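Local coordinates for protein inorganic pyrophosphatase (Neisseria gonorrhoeae, PDB 5TEA) that catalyses the magnesium-dependent hydrolysis of inorganic pyrophosphate to two phosphate ions, working as a homohexamer, at residues B[40-45]-B[65-70]; B[105-110]-B[148-153]; B[113-118]-B[172-177]. All blocks are in the same frame, centred on the assembly; numbering follows the deposited sequence.

Contact 1: B[40-45]-B[65-70]; sequences IEWNRK and YGFIPQ
Trp42 and Phe67 carry this contact as a near-parallel aromatic pair that pins the two-stranded hairpin 38-43/48-54 to strand 64-67 of the curled sheet forming the beta-barrel core of soluble pyrophosphatases. Walking along 40-45, Glu41 holds the hairpin together by backbone bonding to Gln50, and its side chain lies on Glu31 of strand 25-32, close to the carboxylate of Asp52. Trp42 comes next and is the residue of 40-45 that packs against Phe67. With CG anti to the backbone N (chi1 171°), its indole swings over toward Phe67, whose own first torsion of 70° lifts the phenyl ring away from its strand to meet it. The planes are only 19° apart, yet the rings are offset with little overlap, the centroids of the Trp42 five-membered ring and the Phe67 ring being 5.0 Å apart. The pair is buried: Phe12 and Phe49 each meet Trp42 edge-to-face, and Phe67 also rests on Val29 and Glu31. Glu31 OE1 accepts a bond from Trp42 N. Next along the strand, Asn43 turns to the hairpin's own needs, bonding Gln50 through ND2 and the backbone N of Leu46 through OD1, and packs against Phe94 of a second subunit. The pair lies near the metal site, the side chain of Phe67 being about 8 Å from the bound calcium ion. The closest approach is at the root of the indole, Trp42 CB lying 3.4 Å from Phe67 CE1, while Trp42 CD1 reaches Phe67 CZ at 3.5 Å.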
ATOM      1  N   ILE B  40       2.432  12.485  15.110  1.00 18.77           N
ATOM      2  CA  ILE B  40       2.122  13.782  14.537  1.00 23.40           C
ATOM      3  C   ILE B  40       1.166  14.486  15.484  1.00 25.18           C
ATOM      4  O   ILE B  40       0.228  13.875  16.004  1.00 21.72           O
ATOM      5  CB  ILE B  40       1.531  13.628  13.123  1.00 20.30           C
ATOM      6  CG1 ILE B  40       2.572  12.961  12.220  1.00 24.96           C
ATOM      7  CG2 ILE B  40       1.121  14.985  12.541  1.00 21.87           C
ATOM      8  CD1 ILE B  40       2.006  12.463  10.905  1.00 25.88           C
ATOM      9  N   GLU B  41       1.438  15.755  15.743  1.00 21.39           N
ATOM     10  CA  GLU B  41       0.657  16.563  16.662  1.00 22.73           C
ATOM     11  C   GLU B  41       0.342  17.894  16.004  1.00 24.90           C
ATOM     12  O   GLU B  41       1.194  18.476  15.326  1.00 23.79           O
ATOM     13  CB  GLU B  41       1.443  16.789  17.954  1.00 31.75           C
ATOM     14  CG  GLU B  41       0.611  17.144  19.160  1.00 42.99           C
ATOM     15  CD  GLU B  41       1.478  17.361  20.394  1.00 57.91           C
ATOM     16  OE1 GLU B  41       2.687  17.669  20.229  1.00 50.93           O
ATOM     17  OE2 GLU B  41       0.952  17.209  21.521  1.00 64.08           O
ATOM     18  N   TRP B  42      -0.881  18.372  16.194  1.00 23.59           N
ATOM     19  CA  TRP B  42      -1.198  19.746  15.831  1.00 19.97           C
ATOM     20  C   TRP B  42      -0.483  20.688  16.784  1.00 25.67           C
ATOM     21  O   TRP B  42      -0.676  20.619  18.001  1.00 30.82           O
ATOM     22  CB  TRP B  42      -2.710  19.967  15.890  1.00 20.54           C
ATOM     23  CG  TRP B  42      -3.144  21.387  15.753  1.00 27.91           C
ATOM     24  CD1 TRP B  42      -3.642  22.198  16.742  1.00 32.45           C
ATOM     25  CD2 TRP B  42      -3.156  22.166  14.555  1.00 30.06           C
ATOM     26  NE1 TRP B  42      -3.952  23.432  16.228  1.00 38.18           N
ATOM     27  CE2 TRP B  42      -3.667  23.438  14.887  1.00 35.81           C
ATOM     28  CE3 TRP B  42      -2.776  21.913  13.234  1.00 24.30           C
ATOM     29  CZ2 TRP B  42      -3.809  24.455  13.945  1.00 38.22           C
ATOM     30  CZ3 TRP B  42      -2.923  22.924  12.296  1.00 27.32           C
ATOM     31  CH2 TRP B  42      -3.433  24.178  12.657  1.00 34.90           C
ATOM     32  N   ASN B  43       0.336  21.571  16.237  1.00 27.18           N
ATOM     33  CA  ASN B  43       1.108  22.500  17.052  1.00 32.26           C
ATOM     34  C   ASN B  43       0.304  23.789  17.166  1.00 37.22           C
ATOM     35  O   ASN B  43       0.223  24.571  16.215  1.00 33.90           O
ATOM     36  CB  ASN B  43       2.485  22.719  16.438  1.00 25.18           C
ATOM     37  CG  ASN B  43       3.394  23.542  17.329  1.00 34.09           C
ATOM     38  OD1 ASN B  43       3.035  24.634  17.763  1.00 36.70           O
ATOM     39  ND2 ASN B  43       4.583  23.014  17.606  1.00 41.51           N
ATOM     40  N   ARG B  44      -0.295  24.007  18.343  1.00 38.51           N
ATOM     41  CA  ARG B  44      -1.174  25.159  18.532  1.00 42.00           C
ATOM     42  C   ARG B  44      -0.418  26.471  18.359  1.00 48.17           C
ATOM     43  O   ARG B  44      -0.960  27.439  17.810  1.00 55.25           O
ATOM     44  CB  ARG B  44      -1.836  25.093  19.912  1.00 39.49           C
ATOM     45  N   LYS B  45       0.843  26.515  18.802  1.00 48.70           N
ATOM     46  CA  LYS B  45       1.638  27.736  18.690  1.00 51.29           C
ATOM     47  C   LYS B  45       1.842  28.142  17.234  1.00 53.57           C
ATOM     48  O   LYS B  45       1.789  29.331  16.900  1.00 51.97           O
ATOM     49  CB  LYS B  45       2.992  27.544  19.378  1.00 43.05           C
ATOM     50  N   TYR B  65      -5.835   8.972  15.165  1.00 16.23           N
ATOM     51  CA  TYR B  65      -5.611   9.721  16.393  1.00 19.25           C
ATOM     52  C   TYR B  65      -5.823  11.201  16.118  1.00 22.56           C
ATOM     53  O   TYR B  65      -5.215  11.754  15.198  1.00 17.33           O
ATOM     54  CB  TYR B  65      -4.192   9.472  16.913  1.00 16.66           C
ATOM     55  CG  TYR B  65      -3.942   9.853  18.353  1.00 20.51           C
ATOM     56  CD1 TYR B  65      -4.164   8.940  19.384  1.00 19.43           C
ATOM     57  CD2 TYR B  65      -3.433  11.105  18.682  1.00 19.22           C
ATOM     58  CE1 TYR B  65      -3.914   9.278  20.698  1.00 19.68           C
ATOM     59  CE2 TYR B  65      -3.173  11.444  20.003  1.00 23.51           C
ATOM     60  CZ  TYR B  65      -3.416  10.523  21.001  1.00 25.26           C
ATOM     61  OH  TYR B  65      -3.156  10.836  22.313  1.00 22.12           O
ATOM     62  N   GLY B  66      -6.686  11.843  16.899  1.00 18.69           N
ATOM     63  CA  GLY B  66      -6.927  13.260  16.676  1.00 21.76           C
ATOM     64  C   GLY B  66      -7.233  14.049  17.932  1.00 16.10           C
ATOM     65  O   GLY B  66      -6.955  13.585  19.039  1.00 15.00           O
ATOM     66  N   PHE B  67      -7.833  15.232  17.787  1.00 18.73           N
ATOM     67  CA  PHE B  67      -8.187  16.015  18.966  1.00 15.73           C
ATOM     68  C   PHE B  67      -9.484  16.769  18.721  1.00 15.51           C
ATOM     69  O   PHE B  67      -9.939  16.919  17.587  1.00 16.98           O
ATOM     70  CB  PHE B  67      -7.080  17.000  19.354  1.00 17.35           C
ATOM     71  CG  PHE B  67      -6.903  18.146  18.391  1.00 17.71           C
ATOM     72  CD1 PHE B  67      -6.124  17.997  17.242  1.00 22.04           C
ATOM     73  CD2 PHE B  67      -7.484  19.379  18.643  1.00 19.08           C
ATOM     74  CE1 PHE B  67      -5.941  19.055  16.361  1.00 20.52           C
ATOM     75  CE2 PHE B  67      -7.308  20.442  17.752  1.00 22.72           C
ATOM     76  CZ  PHE B  67      -6.533  20.277  16.616  1.00 24.68           C
ATOM     77  N   ILE B  68     -10.065  17.257  19.809  1.00 17.55           N
ATOM     78  CA  ILE B  68     -11.267  18.085  19.764  1.00 16.66           C
ATOM     79  C   ILE B  68     -10.839  19.544  19.879  1.00 18.17           C
ATOM     80  O   ILE B  68     -10.195  19.911  20.878  1.00 19.60           O
ATOM     81  CB  ILE B  68     -12.250  17.723  20.891  1.00 17.03           C
ATOM     82  CG1 ILE B  68     -12.622  16.232  20.855  1.00 15.85           C
ATOM     83  CG2 ILE B  68     -13.489  18.585  20.780  1.00 17.45           C
ATOM     84  CD1 ILE B  68     -13.460  15.790  22.077  1.00 18.66           C
ATOM     85  N   PRO B  69     -11.194  20.409  18.924  1.00 18.20           N
ATOM     86  CA  PRO B  69     -10.805  21.823  19.035  1.00 27.40           C
ATOM     87  C   PRO B  69     -11.421  22.477  20.266  1.00 25.11           C
ATOM     88  O   PRO B  69     -12.515  22.119  20.702  1.00 23.94           O
ATOM     89  CB  PRO B  69     -11.353  22.460  17.746  1.00 26.07           C
ATOM     90  CG  PRO B  69     -11.823  21.342  16.884  1.00 27.05           C
ATOM     91  CD  PRO B  69     -12.021  20.129  17.737  1.00 21.65           C
ATOM     92  N   GLN B  70     -10.686  23.445  20.825  1.00 23.34           N
ATOM     93  CA  GLN B  70     -11.164  24.293  21.923  1.00 25.33           C
ATOM     94  C   GLN B  70     -11.486  23.477  23.172  1.00 25.50           C
ATOM     95  O   GLN B  70     -12.469  23.731  23.864  1.00 26.31           O
ATOM     96  CB  GLN B  70     -12.367  25.138  21.497  1.00 25.64           C
ATOM     97  CG  GLN B  70     -12.067  26.048  20.323  1.00 30.81           C
ATOM     98  CD  GLN B  70     -13.186  27.030  20.043  1.00 38.19           C
ATOM     99  OE1 GLN B  70     -14.297  26.894  20.557  1.00 45.50           O
ATOM    100  NE2 GLN B  70     -12.895  28.032  19.225  1.00 40.32           N
TER

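Contact 2: B[105-110]-B[148-153]; sequences FVDDGE and NHYKDL
Tyr150, predicted to bind substrate, meets Phe105 and Asp107 where the end of strand 94-107 faces the type I turn near helix 137-149. The close part of the contact is gathered round the outer edge of the tyrosine ring. Phe105 CZ comes up near the ring plane, 4.0 Å from Tyr150 CE1, and the two side chains run obliquely past each other. The carboxylate of Asp107 stands almost square to the phenol, with its plane turned 87° from the ring, and brings OD2 to 2.9 Å from Tyr150 OH. CG of Asp107 is anti to the backbone N (chi1 -172°), which carries the carboxylate off the strand to the phenol. Lys151 packs with its aliphatic part: CG lies 3.8 Å above one face of the Tyr150 ring, toward the rim, and CE is 3.9 Å from Asp107 OD1. Its chain then bends at the last torsion, leaving NZ 5.0 Å from Asp107 OD1, too far for a salt bridge though the opposite charges may attract weakly, and close to Arg53, predicted to bind substrate. Lys61 adds a cation-pi contact to Tyr150. The loose side is the far part of the type I' turn that starts at Asp107: Asp108, Gly109 and Glu110 are exposed and make no contact with 148-153. On the other segment, the type I turn His149 to Asp152 is braced by His149 ND1 bonded to Asp152 OD2. Strand 159-165 lies alongside, with Phe105 on Val161 and Lys151 on Thr159, and His149 of helix 137-149 packs on Phe145 of a third subunit.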
ATOM      1  N   PHE B 105      -7.642   7.103  30.952  1.00 17.57           N
ATOM      2  CA  PHE B 105      -6.237   6.781  30.734  1.00 19.00           C
ATOM      3  C   PHE B 105      -5.372   7.703  31.573  1.00 20.77           C
ATOM      4  O   PHE B 105      -5.639   8.902  31.682  1.00 21.07           O
ATOM      5  CB  PHE B 105      -5.896   6.912  29.249  1.00 20.94           C
ATOM      6  CG  PHE B 105      -4.508   6.465  28.883  1.00 17.80           C
ATOM      7  CD1 PHE B 105      -4.117   5.145  29.043  1.00 17.53           C
ATOM      8  CD2 PHE B 105      -3.616   7.363  28.327  1.00 19.41           C
ATOM      9  CE1 PHE B 105      -2.824   4.738  28.689  1.00 21.25           C
ATOM     10  CE2 PHE B 105      -2.327   6.969  27.949  1.00 21.04           C
ATOM     11  CZ  PHE B 105      -1.936   5.654  28.131  1.00 20.82           C
ATOM     12  N   VAL B 106      -4.325   7.131  32.152  1.00 20.13           N
ATOM     13  CA  VAL B 106      -3.359   7.876  32.936  1.00 19.45           C
ATOM     14  C   VAL B 106      -2.014   7.716  32.254  1.00 23.70           C
ATOM     15  O   VAL B 106      -1.602   6.593  31.936  1.00 23.85           O
ATOM     16  CB  VAL B 106      -3.318   7.392  34.397  1.00 22.06           C
ATOM     17  CG1 VAL B 106      -2.203   8.097  35.159  1.00 25.35           C
ATOM     18  CG2 VAL B 106      -4.680   7.656  35.058  1.00 21.25           C
ATOM     19  N   ASP B 107      -1.355   8.839  32.005  1.00 19.58           N
ATOM     20  CA  ASP B 107      -0.091   8.887  31.268  1.00 21.22           C
ATOM     21  C   ASP B 107       0.833   9.775  32.079  1.00 23.44           C
ATOM     22  O   ASP B 107       0.549  10.966  32.254  1.00 21.70           O
ATOM     23  CB  ASP B 107      -0.315   9.454  29.862  1.00 27.93           C
ATOM     24  CG  ASP B 107       0.912   9.352  28.966  1.00 33.43           C
ATOM     25  OD1 ASP B 107       2.037   9.177  29.464  1.00 29.59           O
ATOM     26  OD2 ASP B 107       0.737   9.465  27.732  1.00 38.63           O
ATOM     27  N   ASP B 108       1.909   9.189  32.609  1.00 21.78           N
ATOM     28  CA  ASP B 108       2.954   9.934  33.318  1.00 23.24           C
ATOM     29  C   ASP B 108       2.401  10.710  34.515  1.00 24.23           C
ATOM     30  O   ASP B 108       2.837  11.826  34.815  1.00 25.41           O
ATOM     31  CB  ASP B 108       3.711  10.864  32.360  1.00 24.83           C
ATOM     32  CG  ASP B 108       5.049  11.317  32.922  1.00 31.02           C
ATOM     33  OD1 ASP B 108       5.734  10.510  33.607  1.00 25.58           O
ATOM     34  OD2 ASP B 108       5.431  12.482  32.672  1.00 26.00           O
ATOM     35  N   GLY B 109       1.488  10.090  35.255  1.00 24.61           N
ATOM     36  CA  GLY B 109       0.969  10.723  36.456  1.00 25.15           C
ATOM     37  C   GLY B 109      -0.132  11.743  36.227  1.00 26.80           C
ATOM     38  O   GLY B 109      -0.529  12.427  37.180  1.00 29.86           O
ATOM     39  N   GLU B 110      -0.612  11.892  34.998  1.00 25.83           N
ATOM     40  CA  GLU B 110      -1.667  12.845  34.676  1.00 30.70           C
ATOM     41  C   GLU B 110      -2.826  12.120  34.012  1.00 25.31           C
ATOM     42  O   GLU B 110      -2.634  11.123  33.312  1.00 27.10           O
ATOM     43  CB  GLU B 110      -1.163  13.956  33.732  1.00 28.59           C
ATOM     44  CG  GLU B 110       0.040  14.753  34.263  1.00 36.48           C
ATOM     45  CD  GLU B 110      -0.371  15.934  35.112  1.00 53.77           C
ATOM     46  OE1 GLU B 110       0.514  16.729  35.491  1.00 61.61           O
ATOM     47  OE2 GLU B 110      -1.581  16.072  35.398  1.00 55.17           O
ATOM     48  N   ASN B 148      -1.446   0.620  26.986  1.00 16.84           N
ATOM     49  CA  ASN B 148      -0.779   0.150  28.199  1.00 17.06           C
ATOM     50  C   ASN B 148       0.710  -0.102  27.987  1.00 18.62           C
ATOM     51  O   ASN B 148       1.466  -0.144  28.966  1.00 20.15           O
ATOM     52  CB  ASN B 148      -1.429  -1.153  28.694  1.00 17.15           C
ATOM     53  CG  ASN B 148      -2.682  -0.902  29.517  1.00 25.73           C
ATOM     54  OD1 ASN B 148      -2.870   0.192  30.041  1.00 23.73           O
ATOM     55  ND2 ASN B 148      -3.522  -1.929  29.668  1.00 18.85           N
ATOM     56  N   HIS B 149       1.152  -0.246  26.741  1.00 18.18           N
ATOM     57  CA  HIS B 149       2.512  -0.703  26.491  1.00 19.67           C
ATOM     58  C   HIS B 149       3.332   0.139  25.514  1.00 25.79           C
ATOM     59  O   HIS B 149       4.506  -0.188  25.285  1.00 21.81           O
ATOM     60  CB  HIS B 149       2.463  -2.148  25.979  1.00 20.40           C
ATOM     61  CG  HIS B 149       2.001  -3.127  27.009  1.00 24.52           C
ATOM     62  ND1 HIS B 149       2.835  -3.610  27.994  1.00 27.93           N
ATOM     63  CD2 HIS B 149       0.788  -3.689  27.232  1.00 24.92           C
ATOM     64  CE1 HIS B 149       2.160  -4.445  28.768  1.00 29.12           C
ATOM     65  NE2 HIS B 149       0.916  -4.510  28.328  1.00 27.60           N
ATOM     66  N   TYR B 150       2.774   1.207  24.937  1.00 19.56           N
ATOM     67  CA  TYR B 150       3.463   1.821  23.802  1.00 20.50           C
ATOM     68  C   TYR B 150       4.722   2.585  24.191  1.00 22.65           C
ATOM     69  O   TYR B 150       5.541   2.881  23.310  1.00 24.06           O
ATOM     70  CB  TYR B 150       2.514   2.735  23.018  1.00 23.43           C
ATOM     71  CG  TYR B 150       2.182   4.046  23.692  1.00 28.68           C
ATOM     72  CD1 TYR B 150       1.337   4.091  24.795  1.00 28.31           C
ATOM     73  CD2 TYR B 150       2.699   5.242  23.208  1.00 32.55           C
ATOM     74  CE1 TYR B 150       1.019   5.300  25.400  1.00 29.67           C
ATOM     75  CE2 TYR B 150       2.390   6.449  23.802  1.00 40.60           C
ATOM     76  CZ  TYR B 150       1.547   6.474  24.896  1.00 43.19           C
ATOM     77  OH  TYR B 150       1.240   7.675  25.491  1.00 55.74           O
ATOM     78  N   LYS B 151       4.933   2.866  25.471  1.00 24.46           N
ATOM     79  CA  LYS B 151       6.190   3.449  25.918  1.00 27.92           C
ATOM     80  C   LYS B 151       7.114   2.425  26.573  1.00 29.00           C
ATOM     81  O   LYS B 151       8.103   2.812  27.203  1.00 29.27           O
ATOM     82  CB  LYS B 151       5.918   4.611  26.879  1.00 32.95           C
ATOM     83  CG  LYS B 151       5.198   5.797  26.230  1.00 36.80           C
ATOM     84  CD  LYS B 151       4.966   6.907  27.243  1.00 48.31           C
ATOM     85  CE  LYS B 151       4.516   8.199  26.582  1.00 56.50           C
ATOM     86  NZ  LYS B 151       5.656   8.942  25.973  1.00 63.38           N
ATOM     87  N   ASP B 152       6.824   1.129  26.434  1.00 27.86           N
ATOM     88  CA  ASP B 152       7.571   0.135  27.203  1.00 29.55           C
ATOM     89  C   ASP B 152       9.053   0.107  26.879  1.00 37.19           C
ATOM     90  O   ASP B 152       9.838  -0.368  27.705  1.00 33.81           O
ATOM     91  CB  ASP B 152       7.005  -1.267  26.992  1.00 26.42           C
ATOM     92  CG  ASP B 152       5.873  -1.567  27.930  1.00 33.90           C
ATOM     93  OD1 ASP B 152       5.407  -0.616  28.595  1.00 27.80           O
ATOM     94  OD2 ASP B 152       5.450  -2.740  28.005  1.00 31.44           O
ATOM     95  N   LEU B 153       9.470   0.570  25.700  1.00 30.92           N
ATOM     96  CA  LEU B 153      10.889   0.442  25.386  1.00 33.09           C
ATOM     97  C   LEU B 153      11.748   1.390  26.216  1.00 44.13           C
ATOM     98  O   LEU B 153      12.939   1.130  26.392  1.00 40.42           O
ATOM     99  CB  LEU B 153      11.135   0.655  23.890  1.00 33.37           C
ATOM    100  CG  LEU B 153      10.487  -0.412  23.004  1.00 33.04           C
ATOM    101  CD1 LEU B 153      10.990  -0.295  21.579  1.00 33.49           C
ATOM    102  CD2 LEU B 153      10.755  -1.805  23.544  1.00 36.03           C
TER

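Contact 3: B[113-118]-B[172-177]; sequences DKIVCV and KVIKES
The carboxylate of Asp113 meets the two methyls of Val173, CG1 and CG2, which converge on a single oxygen, OD2, each at 3.9 Å. Both oxygens have polar partners: OD2 forms a salt bridge with Lys104, and OD1 accepts the backbone N of Phe105. A second flat group is the peptide carbonyl of Val173, whose O is gripped from opposite faces of its plane by Ser177 N, in the regular helix bond, and by Ser177 OG at 2.9 Å. That hydroxyl sits 35° out of the carbonyl plane. The rest of the contact is apolar and joins strand 110-119 of the barrel to the C-terminal helix 167-183 lying against it. Ile115 reaches out with its longer branch, whose bend at the second torsion (chi2 -60°) turns CD1 toward the helix, 4.1 Å from Val173 CG1 and 3.9 Å from Ile174 CG1. Ile174 meets it obliquely and adds a further touch of CD1 on Ile115 CG2 at 4.0 Å, whereas Ile115 and Val173 run side by side with their ends pointing opposite ways. Ile174 also touches Ile26, Val21, Leu79 and Ile68. On the outer side of the helix, Lys172 NZ and Glu176 OE2 form a salt bridge 3.6 Å long, one turn apart. The chemistry is therefore that of a hydrocarbon seam ending at a buried carboxylate: with Lys104 paired to it and a backbone N-H donating, Asp113 would probably remain ionised despite the methyls against it.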
ATOM      1  N   ASP B 113      -7.338  11.234  29.192  1.00 20.70           N
ATOM      2  CA  ASP B 113      -8.434  10.469  28.609  1.00 21.75           C
ATOM      3  C   ASP B 113      -8.493  10.672  27.102  1.00 19.70           C
ATOM      4  O   ASP B 113      -8.078  11.708  26.577  1.00 22.42           O
ATOM      5  CB  ASP B 113      -9.779  10.893  29.211  1.00 21.36           C
ATOM      6  CG  ASP B 113      -9.872  10.633  30.700  1.00 22.85           C
ATOM      7  OD1 ASP B 113      -9.181   9.715  31.191  1.00 19.06           O
ATOM      8  OD2 ASP B 113     -10.660  11.341  31.386  1.00 24.71           O
ATOM      9  N   LYS B 114      -9.072   9.690  26.409  1.00 18.59           N
ATOM     10  CA  LYS B 114      -9.206   9.731  24.959  1.00 16.61           C
ATOM     11  C   LYS B 114     -10.635   9.369  24.579  1.00 17.38           C
ATOM     12  O   LYS B 114     -11.132   8.302  24.952  1.00 18.75           O
ATOM     13  CB  LYS B 114      -8.178   8.797  24.304  1.00 17.42           C
ATOM     14  CG  LYS B 114      -6.785   9.014  24.920  1.00 22.28           C
ATOM     15  CD  LYS B 114      -5.641   8.616  24.036  1.00 25.46           C
ATOM     16  CE  LYS B 114      -4.343   8.654  24.840  1.00 25.12           C
ATOM     17  NZ  LYS B 114      -4.041  10.029  25.331  1.00 21.76           N
ATOM     18  N   ILE B 115     -11.306  10.279  23.889  1.00 13.89           N
ATOM     19  CA  ILE B 115     -12.693  10.071  23.467  1.00 17.08           C
ATOM     20  C   ILE B 115     -12.686   9.117  22.286  1.00 16.36           C
ATOM     21  O   ILE B 115     -11.874   9.274  21.369  1.00 18.37           O
ATOM     22  CB  ILE B 115     -13.344  11.411  23.086  1.00 16.58           C
ATOM     23  CG1 ILE B 115     -13.099  12.460  24.180  1.00 19.51           C
ATOM     24  CG2 ILE B 115     -14.851  11.246  22.837  1.00 19.23           C
ATOM     25  CD1 ILE B 115     -13.675  12.025  25.544  1.00 21.27           C
ATOM     26  N   VAL B 116     -13.562   8.108  22.312  1.00 17.99           N
ATOM     27  CA  VAL B 116     -13.664   7.139  21.220  1.00 14.26           C
ATOM     28  C   VAL B 116     -14.781   7.594  20.290  1.00 14.50           C
ATOM     29  O   VAL B 116     -15.904   7.865  20.738  1.00 14.33           O
ATOM     30  CB  VAL B 116     -13.923   5.717  21.743  1.00 15.25           C
ATOM     31  CG1 VAL B 116     -13.850   4.720  20.579  1.00 16.23           C
ATOM     32  CG2 VAL B 116     -12.938   5.350  22.849  1.00 17.99           C
ATOM     33  N   CYS B 117     -14.466   7.711  19.002  1.00 16.22           N
ATOM     34  CA  CYS B 117     -15.394   8.280  18.034  1.00 19.41           C
ATOM     35  C   CYS B 117     -15.398   7.442  16.768  1.00 19.99           C
ATOM     36  O   CYS B 117     -14.441   6.716  16.475  1.00 16.05           O
ATOM     37  CB  CYS B 117     -15.013   9.721  17.643  1.00 17.62           C
ATOM     38  SG  CYS B 117     -15.173  10.951  18.944  1.00 20.54           S
ATOM     39  N   VAL B 118     -16.470   7.609  15.996  1.00 13.63           N
ATOM     40  CA  VAL B 118     -16.534   7.166  14.603  1.00 13.79           C
ATOM     41  C   VAL B 118     -17.045   8.338  13.775  1.00 13.20           C
ATOM     42  O   VAL B 118     -17.675   9.263  14.314  1.00 16.64           O
ATOM     43  CB  VAL B 118     -17.456   5.932  14.436  1.00 15.35           C
ATOM     44  CG1 VAL B 118     -16.857   4.717  15.174  1.00 15.66           C
ATOM     45  CG2 VAL B 118     -18.879   6.250  14.968  1.00 14.95           C
ATOM     46  N   LYS B 172     -19.229  14.067  29.639  1.00 24.96           N
ATOM     47  CA  LYS B 172     -18.836  14.816  30.822  1.00 23.49           C
ATOM     48  C   LYS B 172     -17.373  15.226  30.735  1.00 21.73           C
ATOM     49  O   LYS B 172     -17.017  16.364  31.061  1.00 24.35           O
ATOM     50  CB  LYS B 172     -19.105  13.984  32.072  1.00 26.96           C
ATOM     51  CG  LYS B 172     -18.723  14.679  33.369  1.00 39.31           C
ATOM     52  CD  LYS B 172     -19.028  13.802  34.571  1.00 57.66           C
ATOM     53  CE  LYS B 172     -18.218  12.513  34.526  1.00 72.93           C
ATOM     54  NZ  LYS B 172     -16.745  12.769  34.462  1.00 79.53           N
ATOM     55  N   VAL B 173     -16.518  14.311  30.275  1.00 20.62           N
ATOM     56  CA  VAL B 173     -15.099  14.621  30.079  1.00 23.34           C
ATOM     57  C   VAL B 173     -14.932  15.764  29.086  1.00 22.84           C
ATOM     58  O   VAL B 173     -14.175  16.708  29.327  1.00 22.99           O
ATOM     59  CB  VAL B 173     -14.344  13.363  29.624  1.00 21.94           C
ATOM     60  CG1 VAL B 173     -12.898  13.708  29.197  1.00 22.72           C
ATOM     61  CG2 VAL B 173     -14.368  12.307  30.727  1.00 23.51           C
ATOM     62  N   ILE B 174     -15.653  15.705  27.959  1.00 22.43           N
ATOM     63  CA  ILE B 174     -15.575  16.775  26.963  1.00 18.15           C
ATOM     64  C   ILE B 174     -16.000  18.106  27.572  1.00 18.33           C
ATOM     65  O   ILE B 174     -15.312  19.123  27.420  1.00 26.58           O
ATOM     66  CB  ILE B 174     -16.417  16.426  25.718  1.00 18.96           C
ATOM     67  CG1 ILE B 174     -15.828  15.207  24.997  1.00 19.01           C
ATOM     68  CG2 ILE B 174     -16.455  17.605  24.770  1.00 16.53           C
ATOM     69  CD1 ILE B 174     -16.783  14.575  23.934  1.00 16.65           C
ATOM     70  N   LYS B 175     -17.137  18.122  28.280  1.00 22.06           N
ATOM     71  CA  LYS B 175     -17.626  19.376  28.850  1.00 24.37           C
ATOM     72  C   LYS B 175     -16.655  19.945  29.885  1.00 25.38           C
ATOM     73  O   LYS B 175     -16.489  21.168  29.989  1.00 25.45           O
ATOM     74  CB  LYS B 175     -19.015  19.169  29.457  1.00 23.55           C
ATOM     75  CG  LYS B 175     -20.093  18.953  28.406  1.00 28.52           C
ATOM     76  CD  LYS B 175     -21.460  18.827  29.039  1.00 38.58           C
ATOM     77  CE  LYS B 175     -22.494  19.524  28.186  1.00 40.01           C
ATOM     78  NZ  LYS B 175     -23.864  19.460  28.775  1.00 45.63           N
ATOM     79  N   GLU B 176     -16.010  19.078  30.665  1.00 28.63           N
ATOM     80  CA  GLU B 176     -14.988  19.552  31.595  1.00 30.99           C
ATOM     81  C   GLU B 176     -13.814  20.180  30.852  1.00 29.03           C
ATOM     82  O   GLU B 176     -13.234  21.174  31.313  1.00 27.23           O
ATOM     83  CB  GLU B 176     -14.508  18.400  32.476  1.00 32.08           C
ATOM     84  CG  GLU B 176     -15.535  17.946  33.514  1.00 37.93           C
ATOM     85  CD  GLU B 176     -15.179  16.613  34.152  1.00 45.91           C
ATOM     86  OE1 GLU B 176     -14.197  15.976  33.710  1.00 48.69           O
ATOM     87  OE2 GLU B 176     -15.890  16.197  35.090  1.00 51.55           O
ATOM     88  N   SER B 177     -13.435  19.598  29.713  1.00 25.51           N
ATOM     89  CA  SER B 177     -12.315  20.125  28.944  1.00 26.78           C
ATOM     90  C   SER B 177     -12.680  21.409  28.207  1.00 22.94           C
ATOM     91  O   SER B 177     -11.810  22.262  27.992  1.00 28.87           O
ATOM     92  CB  SER B 177     -11.821  19.064  27.967  1.00 28.46           C
ATOM     93  OG  SER B 177     -11.611  17.852  28.660  1.00 33.28           O
TER

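All three contacts lie near the metal site, with side chains of contacts 1, 2 and 3 coming to about 8, 8 and 7 Å from the bound calcium ion, whose site in this structure comprises Asp73, Asp77, Glu78, Asp80 and Asp112. Contact 3 is the common neighbour. It touches contact 1 through Ile68 CD1, 3.8 Å from Ile174 CG1, and through a weak bond of Tyr65 OH to Lys114 NZ, their centres being 14 Å apart. It touches contact 2 where Phe105 CD2 lies 3.8 Å from Lys114 CE, with centres 18 Å apart. Contacts 1 and 2 do not touch, their nearest atoms being about 6 Å apart. Lys114 also bonds Asp80 and Asp112 of that site.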